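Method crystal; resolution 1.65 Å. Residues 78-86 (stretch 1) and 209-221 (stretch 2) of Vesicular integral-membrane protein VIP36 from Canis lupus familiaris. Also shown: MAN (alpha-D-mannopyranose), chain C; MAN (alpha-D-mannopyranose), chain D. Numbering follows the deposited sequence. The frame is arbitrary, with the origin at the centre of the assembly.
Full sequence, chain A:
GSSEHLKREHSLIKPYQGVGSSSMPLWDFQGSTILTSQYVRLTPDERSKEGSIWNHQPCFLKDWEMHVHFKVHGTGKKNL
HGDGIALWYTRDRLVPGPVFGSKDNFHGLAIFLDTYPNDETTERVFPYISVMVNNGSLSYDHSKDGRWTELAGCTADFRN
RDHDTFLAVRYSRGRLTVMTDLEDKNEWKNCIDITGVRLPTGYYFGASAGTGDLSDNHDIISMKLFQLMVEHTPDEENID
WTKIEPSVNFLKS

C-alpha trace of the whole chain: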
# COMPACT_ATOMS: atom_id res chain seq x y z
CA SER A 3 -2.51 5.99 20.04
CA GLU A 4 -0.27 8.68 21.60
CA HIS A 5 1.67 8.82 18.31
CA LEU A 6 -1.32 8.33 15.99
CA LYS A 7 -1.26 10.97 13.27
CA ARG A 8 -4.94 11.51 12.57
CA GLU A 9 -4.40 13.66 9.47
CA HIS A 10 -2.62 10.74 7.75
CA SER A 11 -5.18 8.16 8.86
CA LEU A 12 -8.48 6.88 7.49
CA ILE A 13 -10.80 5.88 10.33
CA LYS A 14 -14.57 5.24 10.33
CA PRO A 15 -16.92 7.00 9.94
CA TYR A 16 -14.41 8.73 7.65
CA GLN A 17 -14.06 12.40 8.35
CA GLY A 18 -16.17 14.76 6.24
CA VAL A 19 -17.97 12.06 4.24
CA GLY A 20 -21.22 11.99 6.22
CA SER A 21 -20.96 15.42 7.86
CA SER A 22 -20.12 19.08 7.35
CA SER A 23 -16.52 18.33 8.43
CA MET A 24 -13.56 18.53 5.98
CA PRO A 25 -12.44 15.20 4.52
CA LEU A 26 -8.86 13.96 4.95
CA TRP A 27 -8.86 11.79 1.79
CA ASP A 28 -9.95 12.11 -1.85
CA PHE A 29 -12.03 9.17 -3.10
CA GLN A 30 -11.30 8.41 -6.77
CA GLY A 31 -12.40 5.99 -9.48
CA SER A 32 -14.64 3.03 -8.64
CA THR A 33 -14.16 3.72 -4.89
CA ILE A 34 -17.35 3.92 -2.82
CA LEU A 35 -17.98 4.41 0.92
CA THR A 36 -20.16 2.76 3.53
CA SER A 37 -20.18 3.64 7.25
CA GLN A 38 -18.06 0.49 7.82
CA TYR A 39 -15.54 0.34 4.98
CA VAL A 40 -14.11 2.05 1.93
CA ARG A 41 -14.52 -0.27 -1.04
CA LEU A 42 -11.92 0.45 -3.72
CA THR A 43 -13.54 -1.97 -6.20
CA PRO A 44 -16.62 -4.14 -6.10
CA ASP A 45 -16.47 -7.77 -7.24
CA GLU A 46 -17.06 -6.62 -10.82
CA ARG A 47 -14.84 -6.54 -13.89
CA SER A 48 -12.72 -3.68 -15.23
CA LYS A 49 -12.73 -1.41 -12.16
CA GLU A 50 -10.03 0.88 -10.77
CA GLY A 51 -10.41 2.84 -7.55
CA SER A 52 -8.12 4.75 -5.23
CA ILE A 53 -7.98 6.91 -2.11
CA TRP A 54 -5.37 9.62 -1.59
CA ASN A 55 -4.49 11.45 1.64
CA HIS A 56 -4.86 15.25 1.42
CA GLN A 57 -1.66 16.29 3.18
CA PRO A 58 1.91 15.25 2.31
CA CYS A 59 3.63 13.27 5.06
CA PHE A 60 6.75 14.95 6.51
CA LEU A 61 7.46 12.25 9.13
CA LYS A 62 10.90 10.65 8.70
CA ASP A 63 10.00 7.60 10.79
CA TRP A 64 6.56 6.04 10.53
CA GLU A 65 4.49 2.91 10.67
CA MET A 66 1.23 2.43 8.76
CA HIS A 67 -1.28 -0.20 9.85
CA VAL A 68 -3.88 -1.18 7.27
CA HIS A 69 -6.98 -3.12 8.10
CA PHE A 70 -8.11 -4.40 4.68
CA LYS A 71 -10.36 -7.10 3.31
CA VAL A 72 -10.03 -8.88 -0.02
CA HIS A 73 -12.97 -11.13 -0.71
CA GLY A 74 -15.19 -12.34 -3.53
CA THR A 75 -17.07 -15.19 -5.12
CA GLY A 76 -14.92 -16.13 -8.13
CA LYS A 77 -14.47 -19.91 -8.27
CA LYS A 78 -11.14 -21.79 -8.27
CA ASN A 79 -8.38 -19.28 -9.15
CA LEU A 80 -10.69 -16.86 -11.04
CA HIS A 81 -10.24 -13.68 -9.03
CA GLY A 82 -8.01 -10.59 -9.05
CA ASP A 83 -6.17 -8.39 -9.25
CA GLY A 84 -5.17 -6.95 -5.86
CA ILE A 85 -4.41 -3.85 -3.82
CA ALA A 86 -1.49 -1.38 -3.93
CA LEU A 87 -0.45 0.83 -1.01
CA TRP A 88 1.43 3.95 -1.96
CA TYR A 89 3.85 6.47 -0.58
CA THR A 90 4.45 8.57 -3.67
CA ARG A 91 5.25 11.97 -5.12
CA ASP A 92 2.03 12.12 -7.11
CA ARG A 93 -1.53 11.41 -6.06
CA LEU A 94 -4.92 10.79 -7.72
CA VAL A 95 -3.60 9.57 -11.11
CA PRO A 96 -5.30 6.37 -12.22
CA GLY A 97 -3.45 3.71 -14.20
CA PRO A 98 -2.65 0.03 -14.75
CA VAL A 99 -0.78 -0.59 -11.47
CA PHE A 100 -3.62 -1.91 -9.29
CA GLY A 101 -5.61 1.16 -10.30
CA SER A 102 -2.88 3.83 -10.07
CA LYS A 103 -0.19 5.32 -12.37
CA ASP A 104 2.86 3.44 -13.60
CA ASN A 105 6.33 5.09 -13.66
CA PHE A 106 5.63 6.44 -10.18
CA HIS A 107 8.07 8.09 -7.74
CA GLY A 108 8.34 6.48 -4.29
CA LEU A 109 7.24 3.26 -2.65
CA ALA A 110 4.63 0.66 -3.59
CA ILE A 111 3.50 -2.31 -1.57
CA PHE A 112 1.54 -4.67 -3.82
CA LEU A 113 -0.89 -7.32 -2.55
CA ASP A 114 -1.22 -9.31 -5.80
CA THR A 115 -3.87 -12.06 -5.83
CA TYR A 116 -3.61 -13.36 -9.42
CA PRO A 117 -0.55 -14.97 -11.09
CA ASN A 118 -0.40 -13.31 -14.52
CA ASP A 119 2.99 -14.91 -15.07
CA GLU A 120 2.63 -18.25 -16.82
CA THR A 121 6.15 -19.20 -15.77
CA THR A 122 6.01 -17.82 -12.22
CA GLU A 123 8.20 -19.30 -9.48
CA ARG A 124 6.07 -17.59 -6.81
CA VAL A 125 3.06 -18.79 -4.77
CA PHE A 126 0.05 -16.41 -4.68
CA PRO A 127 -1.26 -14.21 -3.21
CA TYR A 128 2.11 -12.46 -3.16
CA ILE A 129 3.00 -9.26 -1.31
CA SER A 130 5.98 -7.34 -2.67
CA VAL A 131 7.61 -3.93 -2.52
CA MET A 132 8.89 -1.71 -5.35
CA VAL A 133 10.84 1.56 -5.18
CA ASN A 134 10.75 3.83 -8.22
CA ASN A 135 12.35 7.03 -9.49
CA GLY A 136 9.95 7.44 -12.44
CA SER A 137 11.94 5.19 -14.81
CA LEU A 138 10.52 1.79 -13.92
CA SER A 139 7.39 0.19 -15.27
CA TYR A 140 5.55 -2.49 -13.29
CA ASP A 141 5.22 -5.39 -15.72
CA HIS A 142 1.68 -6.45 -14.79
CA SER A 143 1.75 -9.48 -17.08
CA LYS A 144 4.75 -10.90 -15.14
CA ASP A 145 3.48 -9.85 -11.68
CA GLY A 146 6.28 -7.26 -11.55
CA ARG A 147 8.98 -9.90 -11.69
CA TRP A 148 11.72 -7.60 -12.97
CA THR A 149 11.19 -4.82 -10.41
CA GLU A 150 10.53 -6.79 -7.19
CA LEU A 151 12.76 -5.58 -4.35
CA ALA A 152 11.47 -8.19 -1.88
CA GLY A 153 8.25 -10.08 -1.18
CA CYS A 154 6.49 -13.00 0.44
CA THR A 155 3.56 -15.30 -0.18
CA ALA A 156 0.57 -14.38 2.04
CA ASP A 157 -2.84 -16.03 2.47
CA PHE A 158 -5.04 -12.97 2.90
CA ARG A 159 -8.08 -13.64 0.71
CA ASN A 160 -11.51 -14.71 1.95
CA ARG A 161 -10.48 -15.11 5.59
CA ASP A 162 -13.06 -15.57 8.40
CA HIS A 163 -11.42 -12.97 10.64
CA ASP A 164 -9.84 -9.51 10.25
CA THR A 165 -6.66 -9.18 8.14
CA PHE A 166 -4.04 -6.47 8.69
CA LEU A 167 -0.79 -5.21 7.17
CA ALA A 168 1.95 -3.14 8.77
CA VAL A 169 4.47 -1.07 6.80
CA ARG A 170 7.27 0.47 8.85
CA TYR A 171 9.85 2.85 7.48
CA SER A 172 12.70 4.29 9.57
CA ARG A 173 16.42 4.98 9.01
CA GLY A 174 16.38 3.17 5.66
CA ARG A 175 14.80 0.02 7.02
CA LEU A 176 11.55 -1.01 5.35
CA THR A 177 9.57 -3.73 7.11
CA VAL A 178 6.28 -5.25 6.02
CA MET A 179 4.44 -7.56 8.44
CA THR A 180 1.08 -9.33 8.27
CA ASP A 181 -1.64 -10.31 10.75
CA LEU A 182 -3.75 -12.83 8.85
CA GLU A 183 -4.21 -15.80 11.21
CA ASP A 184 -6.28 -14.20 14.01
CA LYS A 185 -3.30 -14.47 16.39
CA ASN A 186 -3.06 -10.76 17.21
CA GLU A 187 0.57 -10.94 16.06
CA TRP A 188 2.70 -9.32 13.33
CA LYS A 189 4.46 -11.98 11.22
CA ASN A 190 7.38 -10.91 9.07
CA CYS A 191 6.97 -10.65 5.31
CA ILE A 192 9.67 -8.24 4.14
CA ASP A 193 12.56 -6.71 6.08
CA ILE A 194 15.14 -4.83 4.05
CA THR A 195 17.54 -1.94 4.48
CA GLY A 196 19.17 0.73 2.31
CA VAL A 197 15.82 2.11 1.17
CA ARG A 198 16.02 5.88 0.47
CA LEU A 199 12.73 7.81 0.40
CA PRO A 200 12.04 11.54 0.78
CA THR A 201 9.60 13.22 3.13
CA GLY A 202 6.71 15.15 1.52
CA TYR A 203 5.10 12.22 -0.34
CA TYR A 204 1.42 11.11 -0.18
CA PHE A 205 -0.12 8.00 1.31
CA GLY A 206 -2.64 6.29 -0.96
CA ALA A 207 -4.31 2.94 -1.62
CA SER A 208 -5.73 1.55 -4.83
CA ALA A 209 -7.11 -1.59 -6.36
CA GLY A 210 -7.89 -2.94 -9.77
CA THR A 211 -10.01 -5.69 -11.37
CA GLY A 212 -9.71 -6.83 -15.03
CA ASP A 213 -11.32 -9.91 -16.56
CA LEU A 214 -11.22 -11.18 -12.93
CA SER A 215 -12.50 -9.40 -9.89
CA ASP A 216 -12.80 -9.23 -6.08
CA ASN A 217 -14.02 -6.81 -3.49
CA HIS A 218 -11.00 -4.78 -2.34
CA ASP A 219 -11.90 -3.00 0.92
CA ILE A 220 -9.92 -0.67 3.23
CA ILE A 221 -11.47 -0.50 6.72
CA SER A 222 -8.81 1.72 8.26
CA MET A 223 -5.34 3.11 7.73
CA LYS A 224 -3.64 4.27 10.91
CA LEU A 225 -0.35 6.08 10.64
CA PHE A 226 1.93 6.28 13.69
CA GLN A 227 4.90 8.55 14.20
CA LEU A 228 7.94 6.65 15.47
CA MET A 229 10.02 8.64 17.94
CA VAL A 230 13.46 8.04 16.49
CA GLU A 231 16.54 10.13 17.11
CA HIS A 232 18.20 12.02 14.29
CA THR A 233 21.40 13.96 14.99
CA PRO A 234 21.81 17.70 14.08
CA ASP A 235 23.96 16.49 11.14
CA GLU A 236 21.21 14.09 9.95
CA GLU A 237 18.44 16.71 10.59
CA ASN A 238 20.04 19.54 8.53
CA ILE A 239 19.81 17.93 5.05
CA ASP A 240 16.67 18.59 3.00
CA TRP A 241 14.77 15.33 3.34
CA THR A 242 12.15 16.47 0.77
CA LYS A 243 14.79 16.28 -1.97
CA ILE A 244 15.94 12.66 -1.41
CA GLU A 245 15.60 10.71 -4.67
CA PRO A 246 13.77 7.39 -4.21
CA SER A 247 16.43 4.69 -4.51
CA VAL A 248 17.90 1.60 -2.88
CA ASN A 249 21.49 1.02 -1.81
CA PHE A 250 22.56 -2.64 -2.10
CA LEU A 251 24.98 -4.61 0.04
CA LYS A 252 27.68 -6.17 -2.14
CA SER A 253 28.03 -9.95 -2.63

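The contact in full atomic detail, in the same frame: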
# COMPACT_ATOMS: atom_id res chain seq x y z
N LYS A 78 -12.51 -21.31 -8.01
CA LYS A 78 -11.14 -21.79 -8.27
C LYS A 78 -10.14 -20.64 -8.15
O LYS A 78 -10.10 -19.99 -7.12
CB LYS A 78 -11.05 -22.54 -9.60
CG LYS A 78 -11.66 -23.97 -9.55
CD LYS A 78 -11.71 -24.65 -10.93
CE LYS A 78 -10.35 -24.70 -11.64
NZ LYS A 78 -10.44 -25.03 -13.12
N ASN A 79 -9.34 -20.38 -9.19
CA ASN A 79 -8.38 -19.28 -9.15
C ASN A 79 -8.84 -18.01 -9.90
O ASN A 79 -8.05 -17.11 -10.16
CB ASN A 79 -6.93 -19.76 -9.49
CG ASN A 79 -6.47 -19.45 -10.95
OD1 ASN A 79 -5.27 -19.23 -11.18
ND2 ASN A 79 -7.40 -19.49 -11.92
N LEU A 80 -10.14 -17.94 -10.20
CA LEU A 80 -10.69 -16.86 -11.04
C LEU A 80 -11.07 -15.61 -10.26
O LEU A 80 -12.25 -15.25 -10.13
CB LEU A 80 -11.86 -17.39 -11.88
CG LEU A 80 -11.55 -18.59 -12.79
CD1 LEU A 80 -12.83 -19.01 -13.48
CD2 LEU A 80 -10.48 -18.25 -13.85
N HIS A 81 -10.05 -14.92 -9.76
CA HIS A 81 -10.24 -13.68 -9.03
C HIS A 81 -9.00 -12.82 -9.23
O HIS A 81 -7.97 -13.31 -9.65
CB HIS A 81 -10.42 -13.94 -7.52
CG HIS A 81 -9.26 -14.66 -6.90
ND1 HIS A 81 -9.27 -16.01 -6.66
CD2 HIS A 81 -8.03 -14.22 -6.54
CE1 HIS A 81 -8.10 -16.37 -6.15
NE2 HIS A 81 -7.33 -15.30 -6.08
N GLY A 82 -9.13 -11.55 -8.91
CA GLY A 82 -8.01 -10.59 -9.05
C GLY A 82 -8.51 -9.15 -8.94
O GLY A 82 -9.71 -8.90 -8.77
N ASP A 83 -7.61 -8.16 -9.06
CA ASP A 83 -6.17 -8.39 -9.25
C ASP A 83 -5.33 -8.12 -8.01
O ASP A 83 -4.20 -8.62 -7.90
CB ASP A 83 -5.69 -7.49 -10.40
CG ASP A 83 -5.97 -8.12 -11.76
OD1 ASP A 83 -6.98 -7.74 -12.42
OD2 ASP A 83 -5.21 -9.04 -12.13
N GLY A 84 -5.87 -7.30 -7.10
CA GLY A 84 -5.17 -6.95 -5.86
C GLY A 84 -5.22 -5.49 -5.47
O GLY A 84 -5.88 -4.66 -6.10
N ILE A 85 -4.49 -5.18 -4.40
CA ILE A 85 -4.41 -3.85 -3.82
C ILE A 85 -2.98 -3.35 -3.92
O ILE A 85 -2.05 -4.16 -3.77
CB ILE A 85 -4.84 -3.89 -2.30
CG1 ILE A 85 -6.35 -4.13 -2.19
CG2 ILE A 85 -4.40 -2.61 -1.56
CD1 ILE A 85 -6.81 -4.42 -0.72
N ALA A 86 -2.81 -2.04 -4.11
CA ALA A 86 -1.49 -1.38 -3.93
C ALA A 86 -1.61 -0.31 -2.85
O ALA A 86 -2.61 0.39 -2.79
CB ALA A 86 -1.01 -0.73 -5.23
N ALA A 209 -6.90 -0.21 -5.96
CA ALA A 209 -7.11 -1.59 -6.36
C ALA A 209 -7.62 -1.63 -7.77
O ALA A 209 -8.17 -0.65 -8.27
CB ALA A 209 -8.11 -2.29 -5.43
N GLY A 210 -7.41 -2.77 -8.41
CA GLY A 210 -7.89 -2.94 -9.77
C GLY A 210 -8.48 -4.33 -9.95
O GLY A 210 -8.09 -5.28 -9.27
N THR A 211 -9.44 -4.42 -10.88
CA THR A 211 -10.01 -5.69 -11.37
C THR A 211 -9.94 -5.60 -12.90
O THR A 211 -10.00 -4.50 -13.45
CB THR A 211 -11.50 -5.88 -10.92
OG1 THR A 211 -12.29 -4.80 -11.40
CG2 THR A 211 -11.58 -5.91 -9.39
N GLY A 212 -9.78 -6.75 -13.55
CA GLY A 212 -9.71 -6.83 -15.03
C GLY A 212 -10.79 -7.78 -15.48
O GLY A 212 -11.97 -7.55 -15.22
N ASP A 213 -10.38 -8.85 -16.17
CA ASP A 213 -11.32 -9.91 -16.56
C ASP A 213 -11.73 -10.71 -15.32
O ASP A 213 -12.70 -11.49 -15.39
CB ASP A 213 -10.67 -10.86 -17.56
CG ASP A 213 -10.39 -10.19 -18.89
OD1 ASP A 213 -11.12 -9.26 -19.25
OD2 ASP A 213 -9.43 -10.62 -19.57
N LEU A 214 -10.96 -10.54 -14.24
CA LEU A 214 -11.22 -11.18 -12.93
C LEU A 214 -11.40 -10.11 -11.88
O LEU A 214 -10.88 -9.00 -12.02
CB LEU A 214 -10.06 -12.10 -12.56
CG LEU A 214 -9.74 -13.22 -13.56
CD1 LEU A 214 -8.51 -13.98 -13.14
CD2 LEU A 214 -10.96 -14.14 -13.72
N SER A 215 -12.13 -10.43 -10.82
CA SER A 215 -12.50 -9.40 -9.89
C SER A 215 -12.47 -9.92 -8.44
O SER A 215 -12.23 -11.11 -8.20
CB SER A 215 -13.87 -8.82 -10.24
OG SER A 215 -14.88 -9.79 -10.05
N ASP A 216 -12.69 -8.99 -7.53
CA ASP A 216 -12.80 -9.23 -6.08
C ASP A 216 -13.24 -7.92 -5.46
O ASP A 216 -13.02 -6.82 -5.99
CB ASP A 216 -11.44 -9.58 -5.43
CG ASP A 216 -11.25 -11.05 -5.15
OD1 ASP A 216 -12.23 -11.82 -4.99
OD2 ASP A 216 -10.07 -11.44 -5.04
N ASN A 217 -13.86 -8.00 -4.29
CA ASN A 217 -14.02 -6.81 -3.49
C ASN A 217 -12.67 -6.51 -2.86
O ASN A 217 -12.04 -7.40 -2.32
CB ASN A 217 -14.99 -7.06 -2.34
CG ASN A 217 -16.40 -7.33 -2.82
OD1 ASN A 217 -17.08 -6.42 -3.32
ND2 ASN A 217 -16.85 -8.59 -2.66
N HIS A 218 -12.23 -5.26 -2.99
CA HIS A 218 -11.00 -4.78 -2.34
C HIS A 218 -11.38 -3.66 -1.39
O HIS A 218 -11.62 -2.55 -1.81
CB HIS A 218 -9.99 -4.29 -3.41
CG HIS A 218 -9.55 -5.37 -4.35
ND1 HIS A 218 -10.04 -5.48 -5.64
CD2 HIS A 218 -8.62 -6.34 -4.22
CE1 HIS A 218 -9.48 -6.53 -6.23
NE2 HIS A 218 -8.61 -7.06 -5.39
N ASP A 219 -11.46 -3.98 -0.08
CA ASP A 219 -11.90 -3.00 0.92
C ASP A 219 -10.76 -2.51 1.82
O ASP A 219 -9.87 -3.28 2.17
CB ASP A 219 -12.96 -3.60 1.86
CG ASP A 219 -14.21 -4.06 1.13
OD1 ASP A 219 -14.44 -3.59 -0.00
OD2 ASP A 219 -14.96 -4.87 1.71
N ILE A 220 -10.81 -1.24 2.19
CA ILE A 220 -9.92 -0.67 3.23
C ILE A 220 -10.83 -0.25 4.38
O ILE A 220 -11.67 0.61 4.20
CB ILE A 220 -9.15 0.57 2.73
CG1 ILE A 220 -8.32 0.23 1.48
CG2 ILE A 220 -8.23 1.15 3.84
CD1 ILE A 220 -7.19 -0.80 1.69
N ILE A 221 -10.66 -0.88 5.55
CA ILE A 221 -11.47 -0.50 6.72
C ILE A 221 -10.83 0.68 7.44
O ILE A 221 -11.50 1.65 7.79
CB ILE A 221 -11.69 -1.67 7.69
CG1 ILE A 221 -12.57 -2.76 7.06
CG2 ILE A 221 -12.34 -1.17 9.01
CD1 ILE A 221 -11.87 -3.72 6.09
C1 MAN C . -7.29 -9.10 -18.04
C2 MAN C . -6.15 -8.08 -18.00
C3 MAN C . -5.10 -8.49 -16.96
C4 MAN C . -5.73 -8.83 -15.60
C5 MAN C . -6.73 -9.96 -15.84
C6 MAN C . -7.37 -10.44 -14.54
O1 MAN C . -6.89 -10.25 -18.79
O2 MAN C . -6.69 -6.84 -17.63
O3 MAN C . -4.13 -7.46 -16.83
O4 MAN C . -4.78 -9.23 -14.64
O5 MAN C . -7.71 -9.43 -16.72
O6 MAN C . -8.21 -9.44 -14.02
C1 MAN D . -6.69 -5.94 -18.75
C2 MAN D . -6.54 -4.53 -18.22
C3 MAN D . -7.78 -4.18 -17.40
C4 MAN D . -9.05 -4.42 -18.21
C5 MAN D . -9.08 -5.82 -18.83
C6 MAN D . -10.24 -6.02 -19.81
O2 MAN D . -6.39 -3.67 -19.33
O3 MAN D . -7.68 -2.85 -16.96
O4 MAN D . -10.16 -4.24 -17.36
O5 MAN D . -7.87 -6.02 -19.55
O6 MAN D . -10.11 -7.26 -20.51
O HOH W 1 -13.59 -12.98 -10.73

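Two well-formed backbone hydrogen bonds cross the contact, and side chains pack around them. D83 N donates to G210 O (2.9 Å) and G82 N to S215 O (3.2 Å), so stretch 1 is pinned both to G210, in the strand, and to S215, beyond the G212-L214 segment.

The peptide before D83 is cis. The D83 CB leaves sideways to stretch 2; chi1 at -82° (m) places the carboxylate against the mannose of chain C, accepting from O6 at OD1 (2.6 Å) and from O4 at OD2 (2.6 Å). The same O6 accepts from L214 N (3.0 Å), so one sugar hydroxyl links the two stretches. Glycine suits G212: a CB there would clash with O5 of that mannose. At G84 the backbone angles themselves call for glycine, whereas G210 has room for a CB.

L214, in the m,t rotamer, points toward stretch 1 and sets CD2 3.8 Å from CB of L80, itself m,t. H218 (chi1 m) also points toward stretch 1; its ring receives G84 O over one face, with D83 N and G82 O near its edge, and NE2 lies 3.2 Å from G84 N.

I85, extended as m,t, carries CG1 to 4.1 Å from CB of A209, its antiparallel partner on the same sheet face, while CD1 reaches CD1 of I220 (4.4 Å), whose m,m rotamer brings its end nearer.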